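Local coordinates for protein endoribonuclease YbeY (Aquifex aeolicus, PDB 1OZ9) that probably acts as a zinc-dependent, single-strand-specific endoribonuclease in maturation of the 16S rRNA 3' terminus and late-stage 70S ribosome quality control, at residues R10-K14 against I25-E30; K16-V20 against Q91-E95; V69-P73 against H115-L120; L38-S44 against G80-D86; K110-V114 against V142-L146. All blocks are in the same frame, centred on the assembly; numbering follows the deposited sequence.

Contact 1 (R10-K14 against I25-E30); sequences RVLVK and IEKWAE
V11 lays its side chain across the A29 and E30 turn of helix 25-30, with CG1 3.7 Å from A29 CB and CG2 3.7 Å from E30 CG; the same CG1 lies 4.0 Å from E26 CG. Two residues on, V13 repeats the pattern one turn earlier in the helix. Its CG1 is 3.8 Å from I25 CG2, and its CG2 is 3.9 Å from E26 CA. Both valines are t rotamers on an extended backbone (V11 -102/122, V13 -107/131), and strand alternation turns R10 and L12 away. The helix backbone is regular, with A29 N bonded to I25 O at 3.0 Å and E30 N to E26 O at 2.8 Å. The short axes approach to 8.6 Å at 145°, so the helix runs roughly antiparallel to the strand; the nearest CA pair is V13 and E26 at 6.4 Å. Helix 22-35 is the connection of the beta-alpha-beta unit with strands 10-15 and 41-48, and the valines face it. The glutamates bring methylene carbons to V11, E26 with chi1 t and E30 with chi1 m. One water bridges the strand backbone to the E26 side chain: it donates to V11 O (2.9 Å), accepts from V13 N (3.0 Å) and donates weakly to E26 OE1 (3.2 Å). L33 extends the packing on V11, while I25 reaches I47 and I113.

Contact 2 (K16-V20 against Q91-E95); sequences KKRKV and QDTAE
The loop 16-20 has no regular structure: K17 is extended (-110/135), R18 (-126/24) and K19 (-69/-27) form a bend, and V20 is extended again (-104/131). It lies against the first turn of helix 91-95, where E95 N bonds to Q91 O at 2.9 Å; the closest CA pair is K17 and Q91 at 6.5 Å. The fully extended Q91 side chain (chi1 and chi2 t) enters the bend, and its amide end comes within 3.1 Å of K19 N (modelled as Q91 NE2, but the amide is probably turned over). Two opposite-charge pairs lie nearby, and both are loose. K19 NZ forms a long salt bridge with E95 OE2 (3.8 Å). K17 NZ stays 4.6 Å from D92 OD1, beyond a salt bridge. The stronger partner of D92 is D50, whose backbone N bonds to OD2, and T93 OG1 bonds to D50 OD1. Backbone bonds tie K16 and K17 to I47, and Q91 to T48. The contact thus joins the loop leading into helix 22-35 to the start of helix 91-101, beside strand 41-48, with L105 of helix 105-120 against K19, V20 and E95.

Contact 3 (V69-P73 against H115-L120); sequences VLSFP and HGIVHL
This is strand-on-helix packing that includes two predicted zinc ligands, pairing the start of strand 69-78 with the last turns of helix 105-120. The short axes approach to 7.7 Å at 31°, in roughly the same direction, and CA atoms are closest at S71 and G116 (5.5 Å) and at P73 and L120 (5.8 Å). G116 brings the backbones together: V69 CG2 lies 4.1 Å from G116 CA, and a CB there would be only 3.3 Å from that methyl. V69, with chi1 p, sets CG1 3.9 Å from H115 CD2. H115 and H119, one turn apart, belong to the H-x3-H-x5-H motif of this metalloproteinase-type fold, and with H125 are the predicted catalytic zinc ligands; H115 ND1 is hydrogen-bonded to OE2 of E139. S71, also p, directs OG to 3.3 Å from H119 CB, while its CB is 3.6 Å from G116 O. L120, with chi1 near -102°, spreads over the strand end, its CD2 3.6 Å from both F72 C and P73 N.

Contact 4 (L38-S44 against G80-D86); sequences LNNVELS and GYKILGD
L38 begins the segment by setting CD1 4.1 Å from L84 CD1. N40 adopts positive backbone angles (58/41), turning the chain into the strand; its O accepts a hydrogen bond from K82 N (3.2 Å) and a CA-H...O contact from Y81 CA (3.5 Å). V41 pairs with K82 in parallel register, CA-CA 4.8 Å, and its CB packs 3.7 Å from L84 CG. E42 pairs with I83 (CA-CA 4.6 Å): E42 N donates to K82 O at 2.9 Å, and E42 O receives L84 N at 2.9 Å. Its side chain (chi1 and chi2 t) reaches Y81, whose OH donates to E42 OE2 at 2.6 Å, while E42 OE1 lies 3.8 Å from I83 CG2. Opposite L43 stand two residues, L84 (-76/-45) and G85 (136/-156), a beta bulge that advances the register by one. The G85 angles would jam a CB against the preceding carbonyl, and G85 N has no partner in the model. S44 resumes the pairing with D86 (CA-CA 4.7 Å), its N bonded to G85 O at 3.0 Å. The strand axes cross at 23° and approach to 4.5 Å. These are the two central strands of the sheet, flanked by strand 10-15 beside strand 41-48 and by antiparallel strand 69-78 beside strand 81-90; L43 faces A29 and L33 of helix 22-35 and L120 and I117 of helix 105-120.

Contact 5 (K110-V114 against V142-L146); sequences KRLIV and VLSKL
Apolar contacts make up most of this helix-helix interface, and V114 is at its centre. In its t rotamer, V114 sets CG1 3.7 Å from V142 CG1, and CG2 4.1 Å from L143 CD2 and 3.9 Å from L146 CD2. V142 and L146 are one turn apart, so V114 meets successive turns of the partner helix. The aliphatic parts of basic side chains extend the patch: K110 CG is 4.1 Å from L146 CD2, and R111 CG is 4.1 Å from L143 CD2. Polar links are sparse. A water receives a weak bond from K110 NZ (3.3 Å) and donates to L143 O (2.9 Å), while the stronger partner of both K110 and R111 is E107, to which K110 NZ and R111 NE form salt bridges. Backbone hydrogen bonds keep both segments helical: V114 N to K110 O at 3.1 Å and L146 N to V142 O at 3.0 Å. The short axes approach only to 10.7 Å at 138°, an oblique antiparallel crossing, and the closest CA pair is V114 and V142 at 7.1 Å. The crossing packs helix 129-147 against helix 105-120, which carries two predicted zinc ligands, with helix 22-35 alongside: W28 lies on K110 and I113, and A32 meets V142.

Overall arrangement
From the N terminus, contact 1 closes the first short loop, tying strand 10-15 to helix 22-35. Contact 2 opens within that loop, so the two cross, and V20 packs on I25 and W28. Contact 4 lies wholly between the two segments of contact 2 and joins the central strands; a probable hydrogen bond from L12 N to L43 O (2.8 Å) joins it to contact 1 between neighbouring strands. Contact 3 begins inside the span of contact 4 and ends past contact 2, crossing both, and packs helix 105-120 against strand 69-78. Contact 5 crosses contact 3 on the same helix and ties in helix 129-147; A94 against L112 joins it to contact 2.

Contact 1 (R10-K14 against I25-E30)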
# COMPACT_ATOMS: atom_id res chain seq x y z
N ARG A 10 -1.97 14.60 0.63
CA ARG A 10 -0.64 14.73 1.23
C ARG A 10 -0.11 13.35 1.35
O ARG A 10 -0.61 12.56 2.16
CB ARG A 10 -0.75 15.37 2.61
CG ARG A 10 0.63 15.52 3.30
CD ARG A 10 0.54 16.42 4.46
NE ARG A 10 1.75 16.81 5.16
CZ ARG A 10 1.72 17.05 6.48
NH1 ARG A 10 0.59 16.82 7.16
NH2 ARG A 10 2.79 17.45 7.13
N VAL A 11 0.85 13.01 0.50
CA VAL A 11 1.46 11.69 0.55
C VAL A 11 2.82 11.82 1.23
O VAL A 11 3.66 12.62 0.79
CB VAL A 11 1.58 11.09 -0.87
CG1 VAL A 11 2.36 9.79 -0.84
CG2 VAL A 11 0.15 10.77 -1.38
N LEU A 12 3.00 11.10 2.33
CA LEU A 12 4.24 11.14 3.11
C LEU A 12 4.99 9.83 2.94
O LEU A 12 4.56 8.80 3.45
CB LEU A 12 3.92 11.34 4.59
CG LEU A 12 3.09 12.63 4.74
CD1 LEU A 12 2.62 12.85 6.17
CD2 LEU A 12 3.95 13.78 4.29
N VAL A 13 6.12 9.87 2.28
CA VAL A 13 6.83 8.63 2.03
C VAL A 13 8.05 8.57 2.92
O VAL A 13 8.83 9.54 2.96
CB VAL A 13 7.30 8.55 0.59
CG1 VAL A 13 8.15 7.27 0.37
CG2 VAL A 13 6.06 8.55 -0.36
N LYS A 14 8.23 7.45 3.61
CA LYS A 14 9.43 7.28 4.45
C LYS A 14 10.15 6.02 4.04
O LYS A 14 9.53 4.96 3.95
CB LYS A 14 9.02 7.18 5.92
CG LYS A 14 8.61 8.54 6.47
CD LYS A 14 8.23 8.49 7.95
CE LYS A 14 8.87 9.67 8.69
NZ LYS A 14 8.25 9.87 10.03
N ILE A 25 7.59 6.42 -5.72
CA ILE A 25 6.64 5.91 -4.78
C ILE A 25 5.61 7.00 -4.51
O ILE A 25 4.39 6.73 -4.44
CB ILE A 25 7.34 5.46 -3.47
CG1 ILE A 25 8.11 4.14 -3.72
CG2 ILE A 25 6.35 5.29 -2.35
CD1 ILE A 25 9.16 3.88 -2.66
N GLU A 26 6.08 8.23 -4.35
CA GLU A 26 5.16 9.33 -4.07
C GLU A 26 4.15 9.51 -5.21
O GLU A 26 2.93 9.65 -4.97
CB GLU A 26 5.93 10.64 -3.84
CG GLU A 26 5.15 11.63 -3.00
CD GLU A 26 5.91 12.93 -2.72
OE1 GLU A 26 7.15 12.90 -2.47
OE2 GLU A 26 5.25 13.99 -2.74
N LYS A 27 4.66 9.53 -6.45
CA LYS A 27 3.84 9.66 -7.65
C LYS A 27 2.80 8.52 -7.80
O LYS A 27 1.62 8.82 -8.04
CB LYS A 27 4.69 9.84 -8.92
CG LYS A 27 3.97 9.51 -10.27
CD LYS A 27 4.89 9.67 -11.50
CE LYS A 27 4.54 8.71 -12.67
NZ LYS A 27 3.96 9.37 -13.90
N TRP A 28 3.21 7.25 -7.64
CA TRP A 28 2.27 6.13 -7.71
C TRP A 28 1.15 6.31 -6.69
O TRP A 28 -0.03 6.14 -6.99
CB TRP A 28 2.95 4.79 -7.43
CG TRP A 28 3.88 4.38 -8.52
CD1 TRP A 28 3.74 4.65 -9.84
CD2 TRP A 28 5.07 3.64 -8.38
NE1 TRP A 28 4.78 4.09 -10.56
CE2 TRP A 28 5.63 3.49 -9.67
CE3 TRP A 28 5.74 3.09 -7.30
CZ2 TRP A 28 6.82 2.81 -9.90
CZ3 TRP A 28 6.92 2.40 -7.53
CH2 TRP A 28 7.45 2.28 -8.81
N ALA A 29 1.55 6.66 -5.47
CA ALA A 29 0.57 6.87 -4.40
C ALA A 29 -0.38 8.03 -4.73
O ALA A 29 -1.61 7.88 -4.55
CB ALA A 29 1.26 7.08 -3.07
N GLU A 30 0.15 9.15 -5.22
CA GLU A 30 -0.69 10.28 -5.60
C GLU A 30 -1.62 9.93 -6.77
O GLU A 30 -2.82 10.30 -6.76
CB GLU A 30 0.15 11.53 -5.93
CG GLU A 30 0.89 12.09 -4.71
CD GLU A 30 1.75 13.29 -5.05
OE1 GLU A 30 2.16 13.41 -6.22
OE2 GLU A 30 1.99 14.13 -4.15
O HOH W 1 6.54 12.35 0.65

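Contact 2 (K16-V20 against Q91-E95)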
# COMPACT_ATOMS: atom_id res chain seq x y z
N LYS A 16 13.19 3.34 4.77
CA LYS A 16 14.30 2.73 5.49
C LYS A 16 15.09 1.95 4.43
O LYS A 16 16.30 1.87 4.49
CB LYS A 16 13.81 1.77 6.59
CG LYS A 16 14.97 1.14 7.39
CD LYS A 16 14.53 0.21 8.52
CE LYS A 16 15.76 -0.31 9.25
NZ LYS A 16 15.45 -0.86 10.60
N LYS A 17 14.38 1.37 3.47
CA LYS A 17 15.01 0.64 2.36
C LYS A 17 14.80 1.49 1.10
O LYS A 17 13.70 2.01 0.90
CB LYS A 17 14.38 -0.73 2.20
CG LYS A 17 14.78 -1.66 3.31
CD LYS A 17 16.27 -1.96 3.24
CE LYS A 17 16.59 -3.24 4.00
NZ LYS A 17 18.06 -3.57 4.07
N ARG A 18 15.85 1.65 0.30
CA ARG A 18 15.86 2.69 -0.73
C ARG A 18 16.13 2.34 -2.18
O ARG A 18 16.59 3.21 -2.94
CB ARG A 18 16.90 3.72 -0.31
CG ARG A 18 16.69 4.22 1.09
CD ARG A 18 17.59 5.35 1.44
NE ARG A 18 17.88 5.42 2.86
CZ ARG A 18 17.24 6.20 3.69
NH1 ARG A 18 16.27 6.98 3.23
NH2 ARG A 18 17.56 6.21 4.97
N LYS A 19 15.88 1.09 -2.57
CA LYS A 19 16.16 0.66 -3.92
C LYS A 19 15.24 1.30 -4.95
O LYS A 19 15.62 1.49 -6.11
CB LYS A 19 16.13 -0.88 -4.04
CG LYS A 19 17.17 -1.40 -4.96
CD LYS A 19 17.56 -2.85 -4.71
CE LYS A 19 18.58 -3.25 -5.78
NZ LYS A 19 19.31 -4.54 -5.64
N VAL A 20 14.04 1.67 -4.52
CA VAL A 20 13.07 2.36 -5.36
C VAL A 20 13.03 3.85 -4.98
O VAL A 20 12.91 4.21 -3.80
CB VAL A 20 11.68 1.73 -5.21
CG1 VAL A 20 10.60 2.53 -5.97
CG2 VAL A 20 11.70 0.24 -5.63
N GLN A 91 10.63 -4.19 1.49
CA GLN A 91 11.42 -4.35 0.29
C GLN A 91 11.97 -5.76 0.15
O GLN A 91 12.06 -6.29 -0.95
CB GLN A 91 12.59 -3.34 0.27
CG GLN A 91 13.42 -3.45 -0.99
CD GLN A 91 14.60 -2.49 -0.96
OE1 GLN A 91 15.75 -2.88 -0.69
NE2 GLN A 91 14.32 -1.25 -1.24
N ASP A 92 12.37 -6.37 1.27
CA ASP A 92 12.93 -7.71 1.25
C ASP A 92 11.96 -8.71 0.65
O ASP A 92 12.32 -9.54 -0.19
CB ASP A 92 13.23 -8.20 2.66
CG ASP A 92 14.36 -7.45 3.33
OD1 ASP A 92 15.19 -6.80 2.63
OD2 ASP A 92 14.49 -7.47 4.57
N THR A 93 10.72 -8.66 1.12
CA THR A 93 9.73 -9.59 0.62
C THR A 93 9.33 -9.23 -0.78
O THR A 93 9.17 -10.12 -1.60
CB THR A 93 8.51 -9.65 1.56
OG1 THR A 93 8.90 -10.34 2.75
CG2 THR A 93 7.39 -10.54 0.96
N ALA A 94 9.18 -7.93 -1.06
CA ALA A 94 8.84 -7.46 -2.40
C ALA A 94 9.86 -7.99 -3.43
O ALA A 94 9.49 -8.41 -4.53
CB ALA A 94 8.79 -5.91 -2.42
N GLU A 95 11.14 -7.96 -3.07
CA GLU A 95 12.17 -8.45 -4.01
C GLU A 95 11.99 -9.92 -4.34
O GLU A 95 12.12 -10.32 -5.50
CB GLU A 95 13.60 -8.19 -3.49
CG GLU A 95 14.06 -6.74 -3.57
CD GLU A 95 15.48 -6.59 -3.04
OE1 GLU A 95 15.70 -6.97 -1.86
OE2 GLU A 95 16.37 -6.12 -3.80

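Contact 3 (V69-P73 against H115-L120)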
# COMPACT_ATOMS: atom_id res chain seq x y z
N VAL A 69 3.00 -6.59 2.60
CA VAL A 69 2.43 -5.27 2.87
C VAL A 69 1.42 -5.35 4.02
O VAL A 69 0.68 -6.33 4.14
CB VAL A 69 1.73 -4.73 1.58
CG1 VAL A 69 0.62 -5.71 1.07
CG2 VAL A 69 1.21 -3.26 1.72
N LEU A 70 1.38 -4.32 4.85
CA LEU A 70 0.37 -4.21 5.88
C LEU A 70 -0.24 -2.81 5.79
O LEU A 70 0.46 -1.84 5.47
CB LEU A 70 0.97 -4.45 7.25
CG LEU A 70 1.41 -5.90 7.55
CD1 LEU A 70 2.11 -5.94 8.89
CD2 LEU A 70 0.24 -6.86 7.59
N SER A 71 -1.53 -2.70 6.05
CA SER A 71 -2.15 -1.37 6.05
C SER A 71 -2.76 -1.06 7.42
O SER A 71 -3.39 -1.93 8.04
CB SER A 71 -3.25 -1.35 4.98
OG SER A 71 -4.30 -2.16 5.49
N PHE A 72 -2.60 0.18 7.89
CA PHE A 72 -3.06 0.56 9.23
C PHE A 72 -3.96 1.79 9.17
O PHE A 72 -3.46 2.89 9.01
CB PHE A 72 -1.86 0.89 10.13
CG PHE A 72 -0.85 -0.22 10.23
CD1 PHE A 72 0.23 -0.27 9.38
CD2 PHE A 72 -1.03 -1.24 11.12
CE1 PHE A 72 1.14 -1.32 9.44
CE2 PHE A 72 -0.10 -2.29 11.20
CZ PHE A 72 0.98 -2.31 10.37
N PRO A 73 -5.28 1.62 9.29
CA PRO A 73 -6.19 2.77 9.26
C PRO A 73 -6.07 3.65 10.48
O PRO A 73 -5.88 3.15 11.59
CB PRO A 73 -7.58 2.12 9.24
CG PRO A 73 -7.37 0.82 9.97
CD PRO A 73 -6.01 0.34 9.41
N HIS A 115 -2.35 -2.26 -3.57
CA HIS A 115 -3.01 -3.27 -2.73
C HIS A 115 -3.23 -2.68 -1.32
O HIS A 115 -4.31 -2.81 -0.74
CB HIS A 115 -2.14 -4.52 -2.67
CG HIS A 115 -2.81 -5.69 -2.03
ND1 HIS A 115 -3.59 -6.58 -2.74
CD2 HIS A 115 -2.79 -6.14 -0.75
CE1 HIS A 115 -4.02 -7.53 -1.92
NE2 HIS A 115 -3.56 -7.28 -0.71
N GLY A 116 -2.20 -2.02 -0.78
CA GLY A 116 -2.30 -1.45 0.56
C GLY A 116 -3.36 -0.35 0.67
O GLY A 116 -4.10 -0.27 1.66
N ILE A 117 -3.44 0.50 -0.35
CA ILE A 117 -4.39 1.60 -0.34
C ILE A 117 -5.80 1.06 -0.35
O ILE A 117 -6.66 1.55 0.38
CB ILE A 117 -4.16 2.55 -1.51
CG1 ILE A 117 -2.86 3.30 -1.27
CG2 ILE A 117 -5.34 3.58 -1.64
CD1 ILE A 117 -2.43 4.16 -2.43
N VAL A 118 -6.06 0.07 -1.20
CA VAL A 118 -7.40 -0.50 -1.26
C VAL A 118 -7.82 -1.10 0.09
O VAL A 118 -8.98 -0.95 0.52
CB VAL A 118 -7.52 -1.55 -2.41
CG1 VAL A 118 -8.94 -2.21 -2.41
CG2 VAL A 118 -7.19 -0.88 -3.77
N HIS A 119 -6.89 -1.76 0.77
CA HIS A 119 -7.15 -2.29 2.10
C HIS A 119 -7.50 -1.15 3.03
O HIS A 119 -8.37 -1.28 3.90
CB HIS A 119 -5.93 -2.98 2.69
CG HIS A 119 -5.87 -4.44 2.41
ND1 HIS A 119 -6.63 -5.36 3.10
CD2 HIS A 119 -5.13 -5.14 1.52
CE1 HIS A 119 -6.37 -6.57 2.63
NE2 HIS A 119 -5.46 -6.47 1.68
N LEU A 120 -6.78 -0.04 2.87
CA LEU A 120 -6.98 1.11 3.76
C LEU A 120 -8.35 1.74 3.61
O LEU A 120 -8.85 2.39 4.54
CB LEU A 120 -5.95 2.20 3.47
CG LEU A 120 -4.73 2.42 4.34
CD1 LEU A 120 -4.13 3.80 3.98
CD2 LEU A 120 -5.09 2.38 5.80

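Contact 4 (L38-S44 against G80-D86)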
# COMPACT_ATOMS: atom_id res chain seq x y z
N LEU A 38 -10.10 10.72 -4.40
CA LEU A 38 -9.94 11.24 -3.05
C LEU A 38 -9.29 12.60 -3.08
O LEU A 38 -8.40 12.82 -3.90
CB LEU A 38 -9.05 10.31 -2.22
CG LEU A 38 -9.80 9.01 -1.88
CD1 LEU A 38 -8.83 7.94 -1.39
CD2 LEU A 38 -10.81 9.34 -0.77
N ASN A 39 -9.73 13.48 -2.19
CA ASN A 39 -9.19 14.83 -2.12
C ASN A 39 -8.97 15.19 -0.65
O ASN A 39 -9.75 14.80 0.22
CB ASN A 39 -10.19 15.84 -2.75
CG ASN A 39 -10.49 15.57 -4.24
OD1 ASN A 39 -9.76 16.03 -5.13
ND2 ASN A 39 -11.61 14.86 -4.52
N ASN A 40 -7.92 15.93 -0.37
CA ASN A 40 -7.66 16.33 1.00
C ASN A 40 -7.49 15.22 2.03
O ASN A 40 -8.01 15.35 3.15
CB ASN A 40 -8.80 17.16 1.47
CG ASN A 40 -8.40 18.53 1.77
OD1 ASN A 40 -7.41 19.05 1.23
ND2 ASN A 40 -9.15 19.15 2.68
N VAL A 41 -6.79 14.15 1.68
CA VAL A 41 -6.51 13.12 2.63
C VAL A 41 -5.02 12.98 2.79
O VAL A 41 -4.25 13.44 1.93
CB VAL A 41 -7.11 11.74 2.23
CG1 VAL A 41 -8.65 11.86 2.03
CG2 VAL A 41 -6.43 11.23 0.97
N GLU A 42 -4.61 12.37 3.88
CA GLU A 42 -3.19 12.12 4.15
C GLU A 42 -2.92 10.62 4.10
O GLU A 42 -3.70 9.83 4.63
CB GLU A 42 -2.78 12.69 5.51
CG GLU A 42 -1.31 12.43 5.88
CD GLU A 42 -1.02 12.91 7.29
OE1 GLU A 42 -0.67 12.08 8.16
OE2 GLU A 42 -1.20 14.13 7.54
N LEU A 43 -1.84 10.23 3.44
CA LEU A 43 -1.48 8.82 3.34
C LEU A 43 -0.00 8.72 3.62
O LEU A 43 0.76 9.49 3.03
CB LEU A 43 -1.70 8.35 1.91
CG LEU A 43 -1.14 6.98 1.55
CD1 LEU A 43 -1.87 5.90 2.38
CD2 LEU A 43 -1.30 6.72 0.05
N SER A 44 0.40 7.81 4.50
CA SER A 44 1.82 7.58 4.72
C SER A 44 2.22 6.24 4.10
O SER A 44 1.48 5.26 4.20
CB SER A 44 2.16 7.62 6.21
OG SER A 44 1.95 8.95 6.71
N GLY A 80 -12.31 18.58 7.78
CA GLY A 80 -12.27 18.30 6.36
C GLY A 80 -11.03 17.62 5.81
O GLY A 80 -11.08 16.98 4.76
N TYR A 81 -9.90 17.75 6.50
CA TYR A 81 -8.68 17.02 6.12
C TYR A 81 -8.79 15.70 6.85
O TYR A 81 -9.07 15.72 8.03
CB TYR A 81 -7.48 17.78 6.69
CG TYR A 81 -6.11 17.20 6.46
CD1 TYR A 81 -5.47 17.36 5.24
CD2 TYR A 81 -5.42 16.55 7.48
CE1 TYR A 81 -4.19 16.84 5.03
CE2 TYR A 81 -4.13 16.05 7.28
CZ TYR A 81 -3.52 16.22 6.04
OH TYR A 81 -2.26 15.75 5.80
N LYS A 82 -8.60 14.58 6.18
CA LYS A 82 -8.74 13.28 6.86
C LYS A 82 -7.48 12.42 6.69
O LYS A 82 -6.95 12.32 5.58
CB LYS A 82 -9.95 12.53 6.32
CG LYS A 82 -10.30 11.20 7.09
CD LYS A 82 -11.71 10.72 6.67
CE LYS A 82 -12.17 9.45 7.38
NZ LYS A 82 -12.48 9.70 8.78
N ILE A 83 -6.99 11.85 7.78
CA ILE A 83 -5.81 10.98 7.76
C ILE A 83 -6.25 9.56 7.49
O ILE A 83 -6.98 8.95 8.31
CB ILE A 83 -5.08 11.10 9.09
CG1 ILE A 83 -4.68 12.58 9.32
CG2 ILE A 83 -3.81 10.17 9.10
CD1 ILE A 83 -4.82 13.03 10.77
N LEU A 84 -5.88 9.04 6.33
CA LEU A 84 -6.34 7.71 5.93
C LEU A 84 -5.59 6.65 6.70
O LEU A 84 -6.19 5.69 7.21
CB LEU A 84 -6.13 7.46 4.46
CG LEU A 84 -6.86 8.25 3.39
CD1 LEU A 84 -6.64 7.50 2.05
CD2 LEU A 84 -8.36 8.43 3.74
N GLY A 85 -4.27 6.84 6.79
CA GLY A 85 -3.46 5.94 7.58
C GLY A 85 -2.19 5.54 6.87
O GLY A 85 -1.70 6.27 5.98
N ASP A 86 -1.65 4.39 7.26
CA ASP A 86 -0.34 3.98 6.76
C ASP A 86 -0.35 2.71 5.93
O ASP A 86 -1.09 1.78 6.22
CB ASP A 86 0.59 3.66 7.93
CG ASP A 86 0.71 4.80 8.91
OD1 ASP A 86 0.66 5.95 8.46
OD2 ASP A 86 0.83 4.62 10.13

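Contact 5 (K110-V114 against V142-L146)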
# COMPACT_ATOMS: atom_id res chain seq x y z
N LYS A 110 4.95 -0.98 -6.70
CA LYS A 110 3.80 -0.24 -7.22
C LYS A 110 2.50 -1.02 -6.93
O LYS A 110 1.49 -0.46 -6.43
CB LYS A 110 3.94 -0.01 -8.73
CG LYS A 110 2.74 0.74 -9.37
CD LYS A 110 2.96 0.99 -10.87
CE LYS A 110 2.81 -0.28 -11.66
NZ LYS A 110 3.10 -0.10 -13.13
N ARG A 111 2.54 -2.31 -7.21
CA ARG A 111 1.37 -3.16 -7.01
C ARG A 111 1.00 -3.29 -5.53
O ARG A 111 -0.19 -3.34 -5.17
CB ARG A 111 1.62 -4.54 -7.61
CG ARG A 111 1.50 -4.56 -9.17
CD ARG A 111 1.77 -5.93 -9.78
NE ARG A 111 2.06 -5.92 -11.22
CZ ARG A 111 2.07 -7.03 -12.00
NH1 ARG A 111 1.76 -8.22 -11.48
NH2 ARG A 111 2.37 -6.95 -13.30
N LEU A 112 2.01 -3.32 -4.68
CA LEU A 112 1.79 -3.43 -3.26
C LEU A 112 1.24 -2.12 -2.69
O LEU A 112 0.46 -2.14 -1.75
CB LEU A 112 3.10 -3.81 -2.53
CG LEU A 112 3.50 -5.28 -2.74
CD1 LEU A 112 4.90 -5.54 -2.23
CD2 LEU A 112 2.52 -6.29 -2.08
N ILE A 113 1.66 -0.99 -3.25
CA ILE A 113 1.09 0.30 -2.81
C ILE A 113 -0.40 0.33 -3.09
O ILE A 113 -1.19 0.71 -2.23
CB ILE A 113 1.76 1.44 -3.56
CG1 ILE A 113 3.16 1.65 -2.99
CG2 ILE A 113 0.95 2.76 -3.43
CD1 ILE A 113 4.06 2.51 -3.89
N VAL A 114 -0.78 -0.08 -4.29
CA VAL A 114 -2.21 -0.11 -4.65
C VAL A 114 -2.94 -1.09 -3.76
O VAL A 114 -4.01 -0.77 -3.21
CB VAL A 114 -2.37 -0.48 -6.14
CG1 VAL A 114 -3.86 -0.63 -6.56
CG2 VAL A 114 -1.69 0.62 -6.99
N VAL A 142 -7.55 0.66 -10.40
CA VAL A 142 -6.49 1.60 -10.05
C VAL A 142 -5.22 1.26 -10.84
O VAL A 142 -4.57 2.15 -11.42
CB VAL A 142 -6.22 1.61 -8.55
CG1 VAL A 142 -4.98 2.43 -8.23
CG2 VAL A 142 -7.46 2.16 -7.81
N LEU A 143 -4.90 -0.02 -10.90
CA LEU A 143 -3.74 -0.46 -11.67
C LEU A 143 -3.87 -0.01 -13.13
O LEU A 143 -2.90 0.46 -13.72
CB LEU A 143 -3.57 -1.98 -11.60
CG LEU A 143 -3.10 -2.52 -10.24
CD1 LEU A 143 -3.30 -4.06 -10.16
CD2 LEU A 143 -1.65 -2.15 -10.00
N SER A 144 -5.06 -0.15 -13.70
CA SER A 144 -5.25 0.26 -15.08
C SER A 144 -4.99 1.77 -15.25
O SER A 144 -4.52 2.22 -16.30
CB SER A 144 -6.65 -0.12 -15.58
OG SER A 144 -7.63 0.76 -15.06
N LYS A 145 -5.30 2.54 -14.21
CA LYS A 145 -5.10 3.98 -14.27
C LYS A 145 -3.63 4.37 -14.12
O LYS A 145 -3.22 5.45 -14.57
CB LYS A 145 -5.92 4.68 -13.18
CG LYS A 145 -7.42 4.63 -13.42
CD LYS A 145 -7.86 5.68 -14.43
CE LYS A 145 -9.09 5.22 -15.17
NZ LYS A 145 -9.59 6.23 -16.17
N LEU A 146 -2.85 3.51 -13.48
CA LEU A 146 -1.42 3.74 -13.31
C LEU A 146 -0.63 3.15 -14.49
O LEU A 146 0.55 3.48 -14.69
CB LEU A 146 -0.92 3.16 -11.98
CG LEU A 146 -1.00 4.06 -10.73
CD1 LEU A 146 -2.39 4.53 -10.45
CD2 LEU A 146 -0.43 3.33 -9.52
O HOH W 2 -0.16 -0.40 -13.39